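Local coordinates for protein ApRick protease (Rickettsia conorii, PDB 5C9F) that probably cleaves peptide bonds as a retropepsin-like aspartic protease, this chain being the protease portion of a longer, probably membrane-bound protein, at residues A[104-108]-A[109-113]. Residues are numbered along the deposited sequence; the frame is centred on the assembly and turned at random.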
loop_
_atom_site.group_PDB
_atom_site.type_symbol
_atom_site.label_atom_id
_atom_site.label_comp_id
_atom_site.label_asym_id
_atom_site.label_seq_id
_atom_site.Cartn_x
_atom_site.Cartn_y
_atom_site.Cartn_z
ATOM N N SER A 104 15.009 27.213 6.340
ATOM C CA SER A 104 14.154 26.580 7.284
ATOM C C SER A 104 14.512 25.129 7.443
ATOM O O SER A 104 14.994 24.504 6.486
ATOM C CB SER A 104 12.709 26.732 6.850
ATOM O OG SER A 104 12.349 28.069 6.962
ATOM N N LEU A 105 14.241 24.582 8.627
ATOM C CA LEU A 105 14.639 23.252 8.989
ATOM C C LEU A 105 13.449 22.399 9.262
ATOM O O LEU A 105 12.579 22.755 10.015
ATOM C CB LEU A 105 15.540 23.250 10.255
ATOM C CG LEU A 105 16.821 24.116 10.191
ATOM C CD1 LEU A 105 17.560 24.104 11.520
ATOM C CD2 LEU A 105 17.736 23.659 9.071
ATOM N N LEU A 106 13.507 21.193 8.747
ATOM C CA LEU A 106 12.552 20.175 9.067
ATOM C C LEU A 106 13.266 19.188 9.960
ATOM O O LEU A 106 14.319 18.635 9.607
ATOM C CB LEU A 106 12.200 19.482 7.735
ATOM C CG LEU A 106 10.901 18.723 7.633
ATOM C CD1 LEU A 106 10.682 18.398 6.156
ATOM C CD2 LEU A 106 11.013 17.464 8.426
ATOM N N GLY A 107 12.650 18.879 11.079
ATOM C CA GLY A 107 13.327 18.075 12.116
ATOM C C GLY A 107 12.631 16.761 12.361
ATOM O O GLY A 107 11.720 16.370 11.599
ATOM N N MET A 108 13.070 16.089 13.418
ATOM C CA MET A 108 12.624 14.739 13.714
ATOM C C MET A 108 11.204 14.680 14.122
ATOM O O MET A 108 10.565 13.633 13.914
ATOM C CB MET A 108 13.496 14.124 14.844
ATOM C CG MET A 108 14.894 13.817 14.409
ATOM S SD MET A 108 14.851 12.593 13.061
ATOM C CE MET A 108 13.967 11.256 13.769
ATOM N N SER A 109 10.668 15.737 14.757
ATOM C CA SER A 109 9.236 15.630 15.175
ATOM C C SER A 109 8.288 15.417 13.977
ATOM O O SER A 109 7.399 14.588 14.041
ATOM C CB SER A 109 8.789 16.815 16.005
ATOM O OG SER A 109 9.773 17.047 17.011
ATOM N N LEU A 110 8.548 16.076 12.840
ATOM C CA LEU A 110 7.748 15.807 11.640
ATOM C C LEU A 110 8.205 14.469 10.966
ATOM O O LEU A 110 7.367 13.644 10.542
ATOM C CB LEU A 110 7.767 16.970 10.676
ATOM C CG LEU A 110 6.914 16.864 9.384
ATOM C CD1 LEU A 110 5.448 16.593 9.638
ATOM C CD2 LEU A 110 7.026 18.142 8.576
ATOM N N LEU A 111 9.512 14.264 10.847
ATOM C CA LEU A 111 10.032 13.125 10.090
ATOM C C LEU A 111 9.617 11.780 10.693
ATOM O O LEU A 111 9.380 10.830 9.949
ATOM C CB LEU A 111 11.524 13.175 10.044
ATOM C CG LEU A 111 12.066 14.252 9.097
ATOM C CD1 LEU A 111 13.541 14.394 9.314
ATOM C CD2 LEU A 111 11.799 13.940 7.630
ATOM N N GLU A 112 9.503 11.752 12.034
ATOM C CA GLU A 112 9.069 10.581 12.766
ATOM C C GLU A 112 7.667 10.202 12.504
ATOM O O GLU A 112 7.282 9.072 12.775
ATOM C CB GLU A 112 9.185 10.791 14.303
ATOM C CG GLU A 112 10.576 10.563 14.779
ATOM C CD GLU A 112 10.820 11.054 16.220
ATOM O OE1 GLU A 112 9.889 11.628 16.864
ATOM O OE2 GLU A 112 11.968 10.861 16.705
ATOM N N ARG A 113 6.862 11.110 12.002
ATOM C CA ARG A 113 5.490 10.783 11.725
ATOM C C ARG A 113 5.295 9.978 10.440
ATOM O O ARG A 113 4.226 9.381 10.239
ATOM C CB ARG A 113 4.677 12.061 11.604
ATOM C CG ARG A 113 4.546 12.863 12.876
ATOM C CD ARG A 113 4.016 14.204 12.447
ATOM N NE ARG A 113 3.766 15.076 13.571
ATOM C CZ ARG A 113 2.568 15.312 14.072
ATOM N NH1 ARG A 113 1.490 14.723 13.566
ATOM N NH2 ARG A 113 2.454 16.134 15.099
HETATM O O HOH W 1 10.147 18.682 12.678
#
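Water 1 is gripped by two backbone N-H groups, accepting from Gly107 N at 3.0 Å and from Leu110 N at 3.1 Å. Gly107 is the N-cap between strand 104-106 and helix 108-111 in the retropepsin-like fold: the strand runs parallel to strand 30-36, and the helix probably corresponds to the short one near the C-terminus of retropepsin monomers; here strands 116-120 and 123-131 follow it. Helical geometry is supported by two i to i+4 bonds, Leu111 N to Gly107 O at 3.1 Å and Glu112 N to Met108 O at 2.9 Å. Leu111 N lies in the carbonyl plane of Gly107, whereas Glu112 N is tilted 28° from the carbonyl plane of Met108.

On the buried side, chi1 of Leu106 (-158°) sets CG beside the carbonyl carbon and, together with chi2 near 180°, turns CD2 toward Leu110 and Leu111. There CD2 meets Leu111 CG at 3.4 Å, tighter than usual for two carbons, and Leu110 CB at 4.0 Å. Leu110 also packs on Phe89 and Ile92 of strand 88-97, while Leu111 touches Val36. At the more exposed side, the Met108 and Glu112 side chains cross at about a right angle, and bends at chi2 and chi3 bring Met108 CE to 3.6 Å from Glu112 CG.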